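Local coordinates for protein 2,4-dihydroxyhept-2-ene-1,7-dioic acid aldolase (Kordia algicida OT-1, PDB 6BDE) that binds heme b and, as a member of the H-NOX family, probably works as a sensor of nitric oxide or related gases, at residues G3-E8 with L68-H73; D113-T118 with S135-H140. The protein carries 1 engineered substitution. All coordinates share one frame; numbering follows the deposited sequence.

Contact 1: residues G3-E8 with L68-H73; sequences GIIFTE and LTYGEH. Engineered in segment 68-73: Gly71 (natural residue Ala). With HEM (protoporphyrin IX containing Fe), chain B.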
loop_
_atom_site.group_PDB
_atom_site.type_symbol
_atom_site.label_atom_id
_atom_site.label_comp_id
_atom_site.label_asym_id
_atom_site.label_seq_id
_atom_site.Cartn_x
_atom_site.Cartn_y
_atom_site.Cartn_z
ATOM N N GLY A 3 -4.180 -3.450 12.975
ATOM C CA GLY A 3 -4.499 -4.847 12.748
ATOM C C GLY A 3 -5.235 -5.119 11.454
ATOM O O GLY A 3 -5.185 -6.248 10.955
ATOM N N ILE A 4 -5.919 -4.114 10.900
ATOM C CA ILE A 4 -6.609 -4.301 9.626
ATOM C C ILE A 4 -5.614 -4.632 8.522
ATOM O O ILE A 4 -5.933 -5.382 7.591
ATOM C CB ILE A 4 -7.451 -3.054 9.286
ATOM C CG1 ILE A 4 -8.183 -3.239 7.954
ATOM C CG2 ILE A 4 -6.582 -1.802 9.261
ATOM C CD1 ILE A 4 -9.324 -4.230 8.019
ATOM N N ILE A 5 -4.394 -4.100 8.613
ATOM C CA ILE A 5 -3.368 -4.426 7.629
ATOM C C ILE A 5 -2.951 -5.884 7.760
ATOM O O ILE A 5 -2.689 -6.561 6.759
ATOM C CB ILE A 5 -2.168 -3.474 7.778
ATOM C CG1 ILE A 5 -2.644 -2.022 7.783
ATOM C CG2 ILE A 5 -1.165 -3.696 6.658
ATOM C CD1 ILE A 5 -3.338 -1.608 6.505
ATOM N N PHE A 6 -2.891 -6.396 8.992
ATOM C CA PHE A 6 -2.514 -7.791 9.201
ATOM C C PHE A 6 -3.621 -8.736 8.747
ATOM O O PHE A 6 -3.360 -9.724 8.052
ATOM C CB PHE A 6 -2.182 -8.030 10.675
ATOM C CG PHE A 6 -0.842 -7.498 11.093
ATOM C CD1 PHE A 6 0.305 -8.257 10.921
ATOM C CD2 PHE A 6 -0.729 -6.243 11.667
ATOM C CE1 PHE A 6 1.540 -7.770 11.311
ATOM C CE2 PHE A 6 0.502 -5.750 12.058
ATOM C CZ PHE A 6 1.638 -6.515 11.879
ATOM N N THR A 7 -4.867 -8.445 9.132
ATOM C CA THR A 7 -5.968 -9.356 8.832
ATOM C C THR A 7 -6.218 -9.460 7.332
ATOM O O THR A 7 -6.413 -10.560 6.802
ATOM C CB THR A 7 -7.237 -8.906 9.557
ATOM O OG1 THR A 7 -7.581 -7.577 9.145
ATOM C CG2 THR A 7 -7.027 -8.927 11.065
ATOM N N GLU A 8 -6.217 -8.324 6.630
ATOM C CA GLU A 8 -6.425 -8.350 5.186
ATOM C C GLU A 8 -5.261 -9.015 4.463
ATOM O O GLU A 8 -5.463 -9.657 3.427
ATOM C CB GLU A 8 -6.635 -6.932 4.655
ATOM C CG GLU A 8 -7.918 -6.269 5.131
ATOM C CD GLU A 8 -9.162 -6.873 4.506
ATOM O OE1 GLU A 8 -9.044 -7.523 3.446
ATOM O OE2 GLU A 8 -10.259 -6.697 5.076
ATOM N N LEU A 68 2.981 -5.230 -3.804
ATOM C CA LEU A 68 2.225 -4.641 -4.906
ATOM C C LEU A 68 0.845 -5.276 -5.009
ATOM O O LEU A 68 -0.171 -4.575 -5.083
ATOM C CB LEU A 68 2.998 -4.800 -6.218
ATOM C CG LEU A 68 2.565 -3.951 -7.420
ATOM C CD1 LEU A 68 3.743 -3.722 -8.353
ATOM C CD2 LEU A 68 1.400 -4.578 -8.181
ATOM N N THR A 69 0.793 -6.611 -5.017
ATOM C CA THR A 69 -0.488 -7.308 -5.081
ATOM C C THR A 69 -1.361 -6.967 -3.879
ATOM O O THR A 69 -2.574 -6.769 -4.018
ATOM C CB THR A 69 -0.257 -8.817 -5.169
ATOM O OG1 THR A 69 0.462 -9.121 -6.372
ATOM C CG2 THR A 69 -1.582 -9.565 -5.178
ATOM N N TYR A 70 -0.760 -6.883 -2.690
ATOM C CA TYR A 70 -1.530 -6.529 -1.502
ATOM C C TYR A 70 -2.033 -5.092 -1.578
ATOM O O TYR A 70 -3.183 -4.813 -1.215
ATOM C CB TYR A 70 -0.688 -6.738 -0.244
ATOM C CG TYR A 70 -1.433 -6.433 1.035
ATOM C CD1 TYR A 70 -2.763 -6.798 1.190
ATOM C CD2 TYR A 70 -0.807 -5.778 2.087
ATOM C CE1 TYR A 70 -3.452 -6.520 2.353
ATOM C CE2 TYR A 70 -1.487 -5.496 3.257
ATOM C CZ TYR A 70 -2.808 -5.870 3.383
ATOM O OH TYR A 70 -3.493 -5.593 4.545
ATOM N N GLY A 71 -1.189 -4.168 -2.040
ATOM C CA GLY A 71 -1.620 -2.785 -2.166
ATOM C C GLY A 71 -2.788 -2.622 -3.120
ATOM O O GLY A 71 -3.696 -1.823 -2.875
ATOM N N GLU A 72 -2.783 -3.378 -4.219
ATOM C CA GLU A 72 -3.921 -3.349 -5.131
ATOM C C GLU A 72 -5.166 -3.925 -4.470
ATOM O O GLU A 72 -6.274 -3.410 -4.666
ATOM C CB GLU A 72 -3.586 -4.111 -6.413
ATOM C CG GLU A 72 -2.461 -3.489 -7.222
ATOM C CD GLU A 72 -2.373 -4.039 -8.631
ATOM O OE1 GLU A 72 -2.906 -5.142 -8.878
ATOM O OE2 GLU A 72 -1.772 -3.365 -9.494
ATOM N N HIS A 73 -5.003 -4.984 -3.673
ATOM C CA HIS A 73 -6.148 -5.569 -2.983
ATOM C C HIS A 73 -6.685 -4.634 -1.909
ATOM O O HIS A 73 -7.900 -4.573 -1.682
ATOM C CB HIS A 73 -5.764 -6.917 -2.371
ATOM C CG HIS A 73 -6.758 -7.432 -1.377
ATOM N ND1 HIS A 73 -7.992 -7.924 -1.744
ATOM C CD2 HIS A 73 -6.702 -7.526 -0.027
ATOM C CE1 HIS A 73 -8.652 -8.302 -0.664
ATOM N NE2 HIS A 73 -7.892 -8.070 0.391
HETATM C CHA HEM B . -0.615 2.759 5.661
HETATM C CHB HEM B . -5.867 4.101 5.347
HETATM C CHC HEM B . -5.052 6.184 0.310
HETATM C CHD HEM B . 0.166 4.615 0.521
HETATM C C1A HEM B . -2.278 3.131 5.661
HETATM C C2A HEM B . -2.882 2.454 6.747
HETATM C C3A HEM B . -4.172 2.790 6.665
HETATM C C4A HEM B . -4.248 3.632 5.538
HETATM C CMA HEM B . -5.309 2.361 7.591
HETATM C CAA HEM B . -2.211 1.569 7.796
HETATM C CBA HEM B . -1.756 2.467 8.950
HETATM C CGA HEM B . -1.195 1.646 10.108
HETATM O O1A HEM B . -0.956 2.203 11.213
HETATM O O2A HEM B . -0.971 0.416 9.965
HETATM C C1B HEM B . -5.903 4.741 3.821
HETATM C C2B HEM B . -7.269 5.003 3.158
HETATM C C3B HEM B . -6.984 5.538 1.867
HETATM C C4B HEM B . -5.485 5.585 1.797
HETATM C CMB HEM B . -8.646 4.750 3.772
HETATM C CAB HEM B . -7.965 5.988 0.790
HETATM C CBB HEM B . -8.869 6.910 1.048
HETATM C C1C HEM B . -3.406 5.722 0.208
HETATM C C2C HEM B . -2.949 5.802 -1.126
HETATM C C3C HEM B . -1.663 5.414 -1.066
HETATM C C4C HEM B . -1.436 5.135 0.295
HETATM C CMC HEM B . -3.737 6.236 -2.359
HETATM C CAC HEM B . -0.665 5.313 -2.214
HETATM C CBC HEM B . 0.249 6.246 -2.367
HETATM C C1D HEM B . 0.115 3.967 2.065
HETATM C C2D HEM B . 1.363 3.151 2.299
HETATM C C3D HEM B . 1.221 2.643 3.619
HETATM C C4D HEM B . -0.132 3.173 4.141
HETATM C CMD HEM B . 2.536 2.930 1.346
HETATM C CAD HEM B . 2.215 1.752 4.364
HETATM C CBD HEM B . 2.761 2.454 5.603
HETATM C CGD HEM B . 4.105 3.087 5.264
HETATM O O1D HEM B . 4.463 3.181 4.060
HETATM O O2D HEM B . 4.844 3.518 6.187
HETATM N NA HEM B . -3.087 3.857 4.781
HETATM N NB HEM B . -4.685 5.040 2.926
HETATM N NC HEM B . -2.520 5.240 1.179
HETATM N ND HEM B . -0.940 3.996 3.115
HETATM FE FE HEM B . -2.680 5.024 3.180
#
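Tyr70 and His73, one helical turn apart on helix 63-81, reach across to Ile5 and Glu8 of helix 3-17. The short segments approach no closer than 11.5 Å between axes and cross at 110°, so long side chains have to bridge them; an aromatic ring with a polar tip suits this. Two polar links do so, both weak. The Tyr70 hydroxyl donates to Ile5 O, with Tyr70 OH and Ile5 O 2.5 Å apart, a length short enough to be treated with caution. With CG anti to its backbone N (chi1 -178°), Tyr70 sends CG off its own helix toward helix 3-17, and the length of the phenol does the rest. The second link runs from His73 NE2 to Glu8 OE1, 3.3 Å apart with an N-H...O angle of 150°; the acid comes to the imidazole edge, near the ring plane, its chain bent at chi2. A phenylalanine in place of Tyr70 lacks the hydroxyl and would probably leave Ile5 O without this donor, with His73 to Glu8 the remaining polar link between the segments.

Apolar contacts flank the phenol. Ile5 CG2 meets Tyr70 CE2 at 3.9 Å, at the ring edge, the two side chains crossing at about a right angle, while Glu8 CB lies 3.9 Å from Tyr70 CE1. Beta-branching lets Ile5 serve two partners: CG2 goes to the tyrosine, and Ile5 CD1 packs 3.6 Å from heme CAA, the first methylene of a propionate.

Around this crossing, Ile5 also touches Phe74 and Glu8 touches Val77, both on helix 63-81. Helix 3-17 turns Phe6 away from the contact, against helix 45-59 and into a stack with Tyr37. The ring of Tyr70 also meets that of Phe142 on helix 140-153.

Contact 2: residues D113-T118 with S135-H140; sequences DAELPT and SSRAMH. With HEM (protoporphyrin IX containing Fe), chain B.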
loop_
_atom_site.group_PDB
_atom_site.type_symbol
_atom_site.label_atom_id
_atom_site.label_comp_id
_atom_site.label_asym_id
_atom_site.label_seq_id
_atom_site.Cartn_x
_atom_site.Cartn_y
_atom_site.Cartn_z
ATOM N N ASP A 113 -3.577 5.886 16.621
ATOM C CA ASP A 113 -2.306 5.188 16.729
ATOM C C ASP A 113 -1.733 4.794 15.373
ATOM O O ASP A 113 -0.813 3.972 15.319
ATOM C CB ASP A 113 -2.463 3.940 17.602
ATOM C CG ASP A 113 -2.799 4.272 19.041
ATOM O OD1 ASP A 113 -2.565 5.426 19.457
ATOM O OD2 ASP A 113 -3.302 3.380 19.754
ATOM N N ALA A 114 -2.254 5.357 14.285
ATOM C CA ALA A 114 -1.782 4.989 12.958
ATOM C C ALA A 114 -0.332 5.409 12.767
ATOM O O ALA A 114 0.099 6.461 13.248
ATOM C CB ALA A 114 -2.657 5.630 11.881
ATOM N N GLU A 115 0.424 4.571 12.066
ATOM C CA GLU A 115 1.808 4.855 11.701
ATOM C C GLU A 115 1.852 4.925 10.179
ATOM O O GLU A 115 1.824 3.893 9.497
ATOM C CB GLU A 115 2.752 3.801 12.268
ATOM C CG GLU A 115 2.783 3.794 13.791
ATOM C CD GLU A 115 3.652 2.694 14.365
ATOM O OE1 GLU A 115 4.651 2.323 13.717
ATOM O OE2 GLU A 115 3.333 2.202 15.469
ATOM N N LEU A 116 1.907 6.144 9.652
ATOM C CA LEU A 116 1.711 6.412 8.241
ATOM C C LEU A 116 2.982 6.968 7.608
ATOM O O LEU A 116 3.820 7.553 8.301
ATOM C CB LEU A 116 0.562 7.411 8.047
ATOM C CG LEU A 116 -0.778 6.974 8.639
ATOM C CD1 LEU A 116 -1.700 8.166 8.828
ATOM C CD2 LEU A 116 -1.430 5.922 7.756
ATOM N N PRO A 117 3.157 6.795 6.303
ATOM C CA PRO A 117 4.309 7.383 5.618
ATOM C C PRO A 117 4.063 8.865 5.354
ATOM O O PRO A 117 3.006 9.412 5.662
ATOM C CB PRO A 117 4.378 6.584 4.318
ATOM C CG PRO A 117 2.953 6.259 4.029
ATOM C CD PRO A 117 2.292 6.046 5.374
ATOM N N THR A 118 5.067 9.513 4.774
ATOM C CA THR A 118 4.952 10.893 4.330
ATOM C C THR A 118 5.084 10.955 2.815
ATOM O O THR A 118 5.919 10.262 2.225
ATOM C CB THR A 118 6.014 11.786 4.983
ATOM O OG1 THR A 118 7.290 11.139 4.931
ATOM C CG2 THR A 118 5.655 12.060 6.432
ATOM N N SER A 135 9.372 6.491 4.557
ATOM C CA SER A 135 8.860 5.626 5.614
ATOM C C SER A 135 9.909 4.594 6.003
ATOM O O SER A 135 10.500 3.948 5.132
ATOM C CB SER A 135 7.575 4.925 5.173
ATOM O OG SER A 135 7.205 3.923 6.105
ATOM N N SER A 136 10.141 4.426 7.306
ATOM C CA SER A 136 11.096 3.423 7.765
ATOM C C SER A 136 10.670 2.009 7.395
ATOM O O SER A 136 11.503 1.095 7.418
ATOM C CB SER A 136 11.279 3.529 9.280
ATOM O OG SER A 136 10.067 3.241 9.955
ATOM N N ARG A 137 9.398 1.809 7.054
ATOM C CA ARG A 137 8.872 0.489 6.736
ATOM C C ARG A 137 9.086 0.093 5.281
ATOM O O ARG A 137 8.885 -1.080 4.942
ATOM C CB ARG A 137 7.380 0.432 7.085
ATOM C CG ARG A 137 7.111 0.608 8.575
ATOM C CD ARG A 137 5.637 0.822 8.868
ATOM N NE ARG A 137 5.209 2.186 8.572
ATOM C CZ ARG A 137 5.381 3.218 9.393
ATOM N NH1 ARG A 137 5.980 3.046 10.563
ATOM N NH2 ARG A 137 4.957 4.424 9.042
ATOM N N ALA A 138 9.483 1.035 4.423
ATOM C CA ALA A 138 9.874 0.746 3.041
ATOM C C ALA A 138 8.784 -0.015 2.290
ATOM O O ALA A 138 9.049 -0.992 1.587
ATOM C CB ALA A 138 11.198 -0.017 2.997
ATOM N N MET A 139 7.542 0.438 2.441
ATOM C CA MET A 139 6.395 -0.176 1.772
ATOM C C MET A 139 6.011 0.580 0.507
ATOM O O MET A 139 4.829 0.813 0.240
ATOM C CB MET A 139 5.214 -0.270 2.732
ATOM C CG MET A 139 5.469 -1.200 3.909
ATOM S SD MET A 139 4.094 -1.294 5.068
ATOM C CE MET A 139 2.800 -1.941 4.012
ATOM N N HIS A 140 7.011 0.960 -0.295
ATOM C CA HIS A 140 6.751 1.752 -1.494
ATOM C C HIS A 140 5.868 1.003 -2.486
ATOM O O HIS A 140 5.030 1.611 -3.164
ATOM C CB HIS A 140 8.075 2.155 -2.146
ATOM C CG HIS A 140 9.126 1.088 -2.094
ATOM N ND1 HIS A 140 9.179 0.051 -3.000
ATOM C CD2 HIS A 140 10.165 0.903 -1.248
ATOM C CE1 HIS A 140 10.205 -0.730 -2.713
ATOM N NE2 HIS A 140 10.821 -0.235 -1.654
HETATM C CHA HEM B . -0.615 2.759 5.661
HETATM C CHB HEM B . -5.867 4.101 5.347
HETATM C CHC HEM B . -5.052 6.184 0.310
HETATM C CHD HEM B . 0.166 4.615 0.521
HETATM C C1A HEM B . -2.278 3.131 5.661
HETATM C C2A HEM B . -2.882 2.454 6.747
HETATM C C3A HEM B . -4.172 2.790 6.665
HETATM C C4A HEM B . -4.248 3.632 5.538
HETATM C CMA HEM B . -5.309 2.361 7.591
HETATM C CAA HEM B . -2.211 1.569 7.796
HETATM C CBA HEM B . -1.756 2.467 8.950
HETATM C CGA HEM B . -1.195 1.646 10.108
HETATM O O1A HEM B . -0.956 2.203 11.213
HETATM O O2A HEM B . -0.971 0.416 9.965
HETATM C C1B HEM B . -5.903 4.741 3.821
HETATM C C2B HEM B . -7.269 5.003 3.158
HETATM C C3B HEM B . -6.984 5.538 1.867
HETATM C C4B HEM B . -5.485 5.585 1.797
HETATM C CMB HEM B . -8.646 4.750 3.772
HETATM C CAB HEM B . -7.965 5.988 0.790
HETATM C CBB HEM B . -8.869 6.910 1.048
HETATM C C1C HEM B . -3.406 5.722 0.208
HETATM C C2C HEM B . -2.949 5.802 -1.126
HETATM C C3C HEM B . -1.663 5.414 -1.066
HETATM C C4C HEM B . -1.436 5.135 0.295
HETATM C CMC HEM B . -3.737 6.236 -2.359
HETATM C CAC HEM B . -0.665 5.313 -2.214
HETATM C CBC HEM B . 0.249 6.246 -2.367
HETATM C C1D HEM B . 0.115 3.967 2.065
HETATM C C2D HEM B . 1.363 3.151 2.299
HETATM C C3D HEM B . 1.221 2.643 3.619
HETATM C C4D HEM B . -0.132 3.173 4.141
HETATM C CMD HEM B . 2.536 2.930 1.346
HETATM C CAD HEM B . 2.215 1.752 4.364
HETATM C CBD HEM B . 2.761 2.454 5.603
HETATM C CGD HEM B . 4.105 3.087 5.264
HETATM O O1D HEM B . 4.463 3.181 4.060
HETATM O O2D HEM B . 4.844 3.518 6.187
HETATM N NA HEM B . -3.087 3.857 4.781
HETATM N NB HEM B . -4.685 5.040 2.926
HETATM N NC HEM B . -2.520 5.240 1.179
HETATM N ND HEM B . -0.940 3.996 3.115
HETATM FE FE HEM B . -2.680 5.024 3.180
HETATM O O HOH W 1 7.304 1.038 12.133
HETATM O O HOH W 2 5.689 6.779 10.693
#
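Arg137 and Glu115 meet beside the heme propionates, in a site formed by the Tyr-x-Ser-x-Arg motif of H-NOX domains, here Tyr133, Ser135 and Arg137. A type I turn from Ser135 to Ala138 presents the last two. Arginine suits its place because several N-H groups can share one carboxylate: Arg137 NE donates to heme O2D at 2.8 Å, and NH2 adds a weaker bond to the same oxygen. Ser135 OG also bonds heme O2D, at a very short and therefore doubtful 2.4 Å. The same OG accepts from Arg137 N in an ST turn, which ties the serine to the arginine backbone, while Ser135 CB rests on Pro117 CB.

Glu115 crosses Arg137 at about a right angle, with carboxylate and guanidinium planes 65° apart. Glu115 OE1 lies 3.5 Å from Arg137 NH1, well out of the guanidinium plane, so the salt bridge is one of charge alone; a water accepting from NH1 joins the two, through a weak bond to OE1. OE2 pairs instead with Arg44. The backbone of Glu115 serves the other propionate: Glu115 N donates to heme O1A at 2.9 Å, nearly straight at 172°.

In the fold
Contacts 1 and 2 border the same heme, their centres 14 Å apart, and do not touch. Both are partly buried, but contact 1 sits nearer the middle of the chain, its centre about 7 Å from that of the chain against 10 Å. Contact 1 joins two helices that precede the sheet and meets the cofactor through hydrocarbon, whereas contact 2 joins two irregular segments beside strands 118-121 and 128-134 and meets the propionates through charge, N-H donors and a serine hydroxyl, with waters tying its two segments together. Helix 140-153, which starts at the end of 135-140, is a shared neighbour, since Phe142 on it reaches Tyr70. Helix 45-59 likewise takes up Phe6 from contact 1 and, through Phe45, Arg137 and Met139.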